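Local coordinates for protein tyrosine--tRNA ligase (Pyrococcus horikoshii, PDB 2CYC) that catalyses the ATP-driven attachment of tyrosine to its cognate tRNA, through a tyrosyl-adenylate intermediate, as a homodimeric class I synthetase, at residues A[44-48]-A[261-265]; A[27-33]-A[211-217]; A[275-281]-A[336-340]. All blocks are in the same frame, centred on the assembly; numbering follows the deposited sequence.

Contact 1. Residues A[44-48]-A[261-265]; sequences GYIHL and VFIHD
Phe262 packs on Tyr45 and His47, where the probable HIGH-like element of this class I synthetase, starting at His47, leads into helix 48-63. The partner loop 261-265 follows the KMSKS motif. Tyr45 CB is the bump over one face of the Phe262 ring, displaced toward the rim, 3.9 Å from the centroid. The ring of Tyr45 then turns its edge to the Phe262 face, with the planes at 52°. His264 completes this aromatic cluster. Its CE1 meets Tyr45 CD2 at 3.3 Å, the two side chains crossing at about a right angle. Tyr97 OH bonds His264 NE2 and so helps fix that ring. Leu48 fills the hollow between two side chains of the other loop. Its CD1 lies on Val261 CG1, and its CD2 faces Ile263 CG2 at 4.1 Å. Ile263 sends CD1 the other way, to Ile46 CB. A single beta bridge joins His47 and Phe262: Ile263 N donates to Ile46 O (3.1 Å) and Leu48 N to Val261 O (3.0 Å). His47 NE2 reaches Ser253 OG of the KMSKS motif. Within the type I turn 262-265, Asp265 OD2, salt-bridged to Lys273, accepts from Phe262 N at 2.9 Å, from above the carboxylate plane.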
# COMPACT_ATOMS: atom_id res chain seq x y z
N GLY A 44 4.45 -1.31 -24.55
CA GLY A 44 5.07 -0.96 -25.82
C GLY A 44 5.79 -2.11 -26.48
O GLY A 44 5.78 -3.24 -25.98
N TYR A 45 6.42 -1.82 -27.61
CA TYR A 45 7.16 -2.82 -28.36
C TYR A 45 8.41 -3.24 -27.60
O TYR A 45 9.01 -2.44 -26.88
CB TYR A 45 7.55 -2.28 -29.75
CG TYR A 45 6.34 -2.01 -30.63
CD1 TYR A 45 5.95 -0.70 -30.91
CD2 TYR A 45 5.59 -3.05 -31.16
CE1 TYR A 45 4.83 -0.44 -31.71
CE2 TYR A 45 4.47 -2.81 -31.96
CZ TYR A 45 4.10 -1.50 -32.23
OH TYR A 45 2.99 -1.26 -33.01
N ILE A 46 8.78 -4.50 -27.75
CA ILE A 46 9.94 -5.04 -27.07
C ILE A 46 11.23 -4.65 -27.80
O ILE A 46 11.48 -5.13 -28.90
CB ILE A 46 9.85 -6.59 -26.99
CG1 ILE A 46 8.66 -6.99 -26.12
CG2 ILE A 46 11.17 -7.16 -26.45
CD1 ILE A 46 8.28 -8.47 -26.26
N HIS A 47 12.02 -3.77 -27.18
CA HIS A 47 13.29 -3.36 -27.80
C HIS A 47 14.35 -4.39 -27.45
O HIS A 47 14.11 -5.25 -26.60
CB HIS A 47 13.68 -1.94 -27.34
CG HIS A 47 13.96 -1.82 -25.88
ND1 HIS A 47 15.11 -2.31 -25.29
CD2 HIS A 47 13.26 -1.22 -24.88
CE1 HIS A 47 15.10 -2.02 -24.00
NE2 HIS A 47 13.99 -1.36 -23.73
N LEU A 48 15.52 -4.33 -28.09
CA LEU A 48 16.57 -5.33 -27.88
C LEU A 48 17.05 -5.52 -26.44
O LEU A 48 17.42 -6.64 -26.05
CB LEU A 48 17.78 -5.04 -28.78
CG LEU A 48 17.48 -4.87 -30.27
CD1 LEU A 48 18.78 -4.83 -31.07
CD2 LEU A 48 16.60 -6.01 -30.73
N VAL A 261 15.83 -0.16 -31.36
CA VAL A 261 15.54 -1.20 -32.32
C VAL A 261 14.66 -2.23 -31.61
O VAL A 261 14.95 -2.64 -30.48
CB VAL A 261 16.82 -1.86 -32.84
CG1 VAL A 261 16.48 -3.11 -33.65
CG2 VAL A 261 17.59 -0.86 -33.72
N PHE A 262 13.58 -2.63 -32.28
CA PHE A 262 12.65 -3.61 -31.74
C PHE A 262 12.90 -4.97 -32.38
O PHE A 262 13.35 -5.07 -33.52
CB PHE A 262 11.22 -3.12 -31.96
CG PHE A 262 10.97 -1.74 -31.39
CD1 PHE A 262 10.72 -0.67 -32.23
CD2 PHE A 262 11.02 -1.53 -30.02
CE1 PHE A 262 10.52 0.61 -31.70
CE2 PHE A 262 10.82 -0.25 -29.48
CZ PHE A 262 10.57 0.82 -30.32
N ILE A 263 12.62 -6.03 -31.62
CA ILE A 263 12.88 -7.38 -32.10
C ILE A 263 12.28 -7.71 -33.46
O ILE A 263 12.84 -8.51 -34.20
CB ILE A 263 12.45 -8.44 -31.06
CG1 ILE A 263 10.96 -8.30 -30.74
CG2 ILE A 263 13.28 -8.30 -29.79
CD1 ILE A 263 10.47 -9.38 -29.77
N HIS A 264 11.14 -7.10 -33.78
CA HIS A 264 10.50 -7.36 -35.06
C HIS A 264 10.67 -6.25 -36.11
O HIS A 264 9.95 -6.22 -37.11
CB HIS A 264 9.01 -7.65 -34.85
CG HIS A 264 8.38 -6.80 -33.80
ND1 HIS A 264 8.26 -5.43 -33.92
CD2 HIS A 264 7.90 -7.11 -32.57
CE1 HIS A 264 7.74 -4.93 -32.82
NE2 HIS A 264 7.51 -5.93 -31.98
N ASP A 265 11.61 -5.33 -35.89
CA ASP A 265 11.84 -4.28 -36.89
C ASP A 265 12.25 -4.92 -38.23
O ASP A 265 12.98 -5.91 -38.26
CB ASP A 265 12.94 -3.31 -36.44
CG ASP A 265 12.42 -2.22 -35.51
OD1 ASP A 265 11.18 -2.04 -35.42
OD2 ASP A 265 13.25 -1.52 -34.89

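Contact 2. Residues A[27-33]-A[211-217]; sequences LFEIGAP and HEGEKLK
His211 lays its imidazole ring flat over Ala32. Ala32 CA sits almost on the ring normal, 3.6 Å from the centroid, which makes a CH-pi contact. On the opposite face lies Glu212 CG, offset toward the rim. The ring is therefore sandwiched between its own neighbour and the other segment. Its position follows from the first torsion, with CG anti to the backbone N (chi1 -177°), which swings the imidazole out toward segment 27-33. There NE2 donates to Ile30 O at 3.0 Å. The bond is bent: the donor stands above the carbonyl plane, and the acceptor is tilted a little from the ring plane. Pro33 CD comes up to ND1 of His211 at 3.6 Å, the two side chains sliding past each other.

The arrangement joins a helix end to a hairpin end. Helix 21-30 stops in a Schellman motif, where Gly31 takes a positive phi. Strands 209-211 and 214-223 are connected by the type I' turn from His211 to Glu214. Both strands belong to the mixed central sheet of the catalytic domain.

Leu216 supplies the apolar part. Its CD1 rests on Ala32 CB at 3.7 Å and on Leu27 CD2 at 3.9 Å. Its other methyl, CD2, meets Ile30 CD1 at 4.1 Å. Thr182 touches Leu27 and its OG1 bonds Pro33 O, so the chain leaving the helix is tied to the loop before strand 183-187. A water lies 2.9 Å from Ile30 O and 3.0 Å from Glu212 OE1; it cannot serve every nearby acceptor at once.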
# COMPACT_ATOMS: atom_id res chain seq x y z
N LEU A 27 23.77 -20.89 -2.02
CA LEU A 27 22.53 -21.50 -2.48
C LEU A 27 22.78 -22.76 -3.30
O LEU A 27 22.07 -23.75 -3.16
CB LEU A 27 21.70 -20.51 -3.31
CG LEU A 27 21.19 -19.25 -2.60
CD1 LEU A 27 20.10 -18.61 -3.45
CD2 LEU A 27 20.64 -19.60 -1.23
N PHE A 28 23.78 -22.72 -4.18
CA PHE A 28 24.11 -23.88 -5.00
C PHE A 28 24.55 -25.04 -4.11
O PHE A 28 24.07 -26.17 -4.25
CB PHE A 28 25.23 -23.56 -6.00
CG PHE A 28 24.75 -22.85 -7.25
CD1 PHE A 28 25.57 -21.90 -7.88
CD2 PHE A 28 23.51 -23.15 -7.82
CE1 PHE A 28 25.15 -21.26 -9.05
CE2 PHE A 28 23.09 -22.51 -8.99
CZ PHE A 28 23.91 -21.56 -9.61
N GLU A 29 25.46 -24.75 -3.18
CA GLU A 29 25.99 -25.77 -2.28
C GLU A 29 24.99 -26.44 -1.35
O GLU A 29 25.04 -27.66 -1.17
CB GLU A 29 27.14 -25.19 -1.44
CG GLU A 29 28.42 -24.98 -2.24
CD GLU A 29 29.58 -24.48 -1.39
OE1 GLU A 29 30.67 -24.21 -1.97
OE2 GLU A 29 29.41 -24.36 -0.16
N ILE A 30 24.08 -25.67 -0.77
CA ILE A 30 23.10 -26.24 0.16
C ILE A 30 21.92 -26.86 -0.56
O ILE A 30 21.03 -27.43 0.07
CB ILE A 30 22.59 -25.17 1.14
CG1 ILE A 30 21.77 -24.12 0.38
CG2 ILE A 30 23.77 -24.53 1.87
CD1 ILE A 30 21.37 -22.92 1.21
N GLY A 31 21.90 -26.76 -1.88
CA GLY A 31 20.81 -27.32 -2.65
C GLY A 31 19.49 -26.59 -2.44
O GLY A 31 18.42 -27.20 -2.50
N ALA A 32 19.55 -25.29 -2.20
CA ALA A 32 18.33 -24.52 -2.01
C ALA A 32 17.54 -24.48 -3.32
O ALA A 32 18.09 -24.68 -4.40
CB ALA A 32 18.69 -23.10 -1.57
N PRO A 33 16.22 -24.24 -3.23
CA PRO A 33 15.42 -24.18 -4.46
C PRO A 33 15.92 -23.04 -5.34
O PRO A 33 16.33 -22.00 -4.83
CB PRO A 33 14.00 -23.93 -3.94
CG PRO A 33 14.23 -23.27 -2.60
CD PRO A 33 15.38 -24.08 -2.04
N HIS A 211 14.71 -22.81 3.89
CA HIS A 211 15.36 -24.00 3.39
C HIS A 211 16.10 -24.64 4.54
O HIS A 211 16.96 -24.01 5.17
CB HIS A 211 16.34 -23.67 2.26
CG HIS A 211 16.98 -24.89 1.66
ND1 HIS A 211 16.27 -25.82 0.93
CD2 HIS A 211 18.25 -25.34 1.71
CE1 HIS A 211 17.08 -26.80 0.57
NE2 HIS A 211 18.29 -26.53 1.03
N GLU A 212 15.76 -25.88 4.83
CA GLU A 212 16.39 -26.63 5.91
C GLU A 212 16.49 -25.82 7.20
O GLU A 212 17.56 -25.70 7.80
CB GLU A 212 17.78 -27.10 5.45
CG GLU A 212 17.72 -27.80 4.11
CD GLU A 212 19.05 -28.39 3.68
OE1 GLU A 212 20.11 -27.79 3.97
OE2 GLU A 212 19.02 -29.46 3.03
N GLY A 213 15.35 -25.26 7.60
CA GLY A 213 15.29 -24.48 8.82
C GLY A 213 15.87 -23.08 8.77
O GLY A 213 15.84 -22.37 9.77
N GLU A 214 16.38 -22.66 7.62
CA GLU A 214 16.96 -21.32 7.54
C GLU A 214 16.25 -20.37 6.58
O GLU A 214 15.80 -20.76 5.50
CB GLU A 214 18.44 -21.42 7.14
CG GLU A 214 19.30 -22.21 8.13
CD GLU A 214 19.41 -21.54 9.49
OE1 GLU A 214 20.01 -22.14 10.40
OE2 GLU A 214 18.90 -20.40 9.66
N LYS A 215 16.15 -19.11 6.99
CA LYS A 215 15.54 -18.09 6.15
C LYS A 215 16.64 -17.60 5.22
O LYS A 215 17.69 -17.15 5.67
CB LYS A 215 15.01 -16.93 7.00
CG LYS A 215 13.69 -17.24 7.70
CD LYS A 215 13.15 -16.02 8.44
CE LYS A 215 11.84 -16.35 9.15
NZ LYS A 215 11.25 -15.14 9.79
N LEU A 216 16.38 -17.71 3.93
CA LEU A 216 17.36 -17.31 2.93
C LEU A 216 17.14 -15.92 2.37
O LEU A 216 16.06 -15.35 2.49
CB LEU A 216 17.33 -18.29 1.76
CG LEU A 216 17.49 -19.78 2.04
CD1 LEU A 216 17.39 -20.53 0.71
CD2 LEU A 216 18.84 -20.05 2.73
N LYS A 217 18.19 -15.39 1.76
CA LYS A 217 18.14 -14.09 1.11
C LYS A 217 18.21 -14.41 -0.38
O LYS A 217 19.05 -15.20 -0.81
CB LYS A 217 19.35 -13.24 1.50
CG LYS A 217 19.32 -12.77 2.94
CD LYS A 217 20.53 -11.92 3.30
CE LYS A 217 20.48 -11.53 4.78
NZ LYS A 217 21.60 -10.64 5.19
O HOH W 1 22.03 -29.24 2.17

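Contact 3. Residues A[275-281]-A[336-340]; sequences RKAFCPA and PLDLK
Lys340 stretches its side chain across to the chain leaving helix 267-276 and ends between two backbone carbonyls. CG is anti to the carbonyl carbon (chi1 -78°), and the rest of the chain is fully extended. This straight shape carries NZ the whole distance. NZ donates to Arg275 O at 2.8 Å, approaching from above that carbonyl plane. It also donates to Ala277 O at 2.9 Å, this time in the carbonyl plane. The methylene CE packs on Cys279 CB at 3.9 Å, so the lysine stem is used as well as its tip.

At Cys279 the first torsion differs: SG stands opposite the backbone N (chi1 -178°), which turns the sulfur to the first turn of helix 336-350. There it lies 3.9 Å from Pro336 CB, with Leu339 CD2 more loosely by. Pro336 presents its ring to Cys279 and Ala281. Its CG sits 3.2 Å from Cys279 O and also leans on Ala281 CA. Phe329 of helix 322-330 touches Cys279, Pro336 and Leu339, and Val289 of helix 288-297 touches Cys279.

The contact thus ties the end of helix 267-276 to the start of helix 336-350, in the helical region after the KMSKS motif. This region probably corresponds to the C-terminal, anticodon-binding domain of related archaeal enzymes. Replacing Lys340 by a methionine would probably leave the carbonyls of Arg275 and Ala277 without their common donor and let the end of helix 267-276 shift. A positive ammonium gripped by carbonyls near a helix C-terminus is likely to be stabilised by the helix dipole, so the lysine probably stays charged here.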
# COMPACT_ATOMS: atom_id res chain seq x y z
N ARG A 275 22.21 3.15 -39.26
CA ARG A 275 22.78 4.18 -40.12
C ARG A 275 22.87 5.53 -39.42
O ARG A 275 23.90 6.20 -39.49
CB ARG A 275 21.93 4.30 -41.39
CG ARG A 275 22.46 5.27 -42.42
CD ARG A 275 21.46 5.38 -43.57
NE ARG A 275 21.20 4.09 -44.19
CZ ARG A 275 19.99 3.62 -44.49
NH1 ARG A 275 19.85 2.43 -45.06
NH2 ARG A 275 18.91 4.34 -44.20
N LYS A 276 21.81 5.92 -38.72
CA LYS A 276 21.85 7.20 -38.01
C LYS A 276 22.32 7.14 -36.57
O LYS A 276 22.36 8.15 -35.89
CB LYS A 276 20.49 7.91 -38.07
CG LYS A 276 19.37 7.14 -38.72
CD LYS A 276 18.44 8.09 -39.46
CE LYS A 276 17.07 7.48 -39.68
NZ LYS A 276 16.36 7.19 -38.38
N ALA A 277 22.67 5.94 -36.11
CA ALA A 277 23.12 5.77 -34.72
C ALA A 277 24.35 6.61 -34.38
O ALA A 277 25.19 6.88 -35.25
CB ALA A 277 23.43 4.30 -34.45
N PHE A 278 24.45 7.03 -33.12
CA PHE A 278 25.59 7.81 -32.66
C PHE A 278 26.75 6.83 -32.54
O PHE A 278 26.62 5.78 -31.89
CB PHE A 278 25.27 8.43 -31.30
CG PHE A 278 26.37 9.32 -30.75
CD1 PHE A 278 26.62 10.57 -31.32
CD2 PHE A 278 27.12 8.93 -29.65
CE1 PHE A 278 27.61 11.41 -30.79
CE2 PHE A 278 28.11 9.76 -29.12
CZ PHE A 278 28.35 11.00 -29.69
N CYS A 279 27.87 7.15 -33.17
CA CYS A 279 29.05 6.28 -33.15
C CYS A 279 30.25 7.07 -33.68
O CYS A 279 30.72 6.84 -34.80
CB CYS A 279 28.78 5.07 -34.04
SG CYS A 279 30.10 3.83 -34.13
N PRO A 280 30.76 8.02 -32.87
CA PRO A 280 31.91 8.85 -33.24
C PRO A 280 33.15 8.03 -33.50
O PRO A 280 33.46 7.10 -32.75
CB PRO A 280 32.10 9.76 -32.01
CG PRO A 280 30.75 9.79 -31.39
CD PRO A 280 30.28 8.36 -31.53
N ALA A 281 33.86 8.37 -34.57
CA ALA A 281 35.07 7.65 -34.92
C ALA A 281 36.04 7.66 -33.73
O ALA A 281 36.24 8.69 -33.09
CB ALA A 281 35.72 8.30 -36.15
N PRO A 336 33.35 3.79 -38.31
CA PRO A 336 31.92 3.68 -38.02
C PRO A 336 31.07 3.28 -39.23
O PRO A 336 30.10 2.54 -39.08
CB PRO A 336 31.57 5.07 -37.52
CG PRO A 336 32.80 5.46 -36.78
CD PRO A 336 33.91 5.02 -37.72
N LEU A 337 31.44 3.75 -40.42
CA LEU A 337 30.67 3.40 -41.63
C LEU A 337 30.59 1.88 -41.80
O LEU A 337 29.52 1.33 -42.06
CB LEU A 337 31.31 4.00 -42.89
CG LEU A 337 31.17 5.51 -43.14
CD1 LEU A 337 32.12 5.91 -44.25
CD2 LEU A 337 29.74 5.85 -43.52
N ASP A 338 31.72 1.20 -41.67
CA ASP A 338 31.76 -0.24 -41.84
C ASP A 338 31.20 -1.00 -40.64
O ASP A 338 30.48 -1.98 -40.80
CB ASP A 338 33.18 -0.67 -42.17
CG ASP A 338 33.75 0.07 -43.37
OD1 ASP A 338 33.09 0.05 -44.44
OD2 ASP A 338 34.83 0.68 -43.26
N LEU A 339 31.53 -0.54 -39.43
CA LEU A 339 31.02 -1.19 -38.22
C LEU A 339 29.48 -1.15 -38.20
O LEU A 339 28.83 -2.17 -37.97
CB LEU A 339 31.57 -0.50 -36.97
CG LEU A 339 31.03 -1.06 -35.64
CD1 LEU A 339 31.35 -2.57 -35.52
CD2 LEU A 339 31.66 -0.29 -34.49
N LYS A 340 28.91 0.03 -38.44
CA LYS A 340 27.45 0.18 -38.45
C LYS A 340 26.78 -0.79 -39.42
O LYS A 340 25.77 -1.41 -39.08
CB LYS A 340 27.05 1.61 -38.84
CG LYS A 340 27.19 2.67 -37.76
CD LYS A 340 26.71 3.99 -38.34
CE LYS A 340 26.81 5.13 -37.36
NZ LYS A 340 26.17 6.35 -37.91

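Contacts 1 and 2 interleave along the chain: 27-33, 44-48, 211-217, then 261-265. Contact 3 follows both. Contact 2 lies at one end of the central sheet, where helix 21-30 meets strand 214-223. Contact 1 is on the other side of the chain's centre, about 38 Å away between centres. It joins the start of helix 48-63 to the loop before helix 267-276. That same helix leads into contact 3, whose centre is about 20 Å from that of contact 1. Contacts 2 and 3 are farthest apart, at about 48 Å between centres. None touch one another. Together they run from the nucleotide-binding fold, past the KMSKS region, into the C-terminal helices.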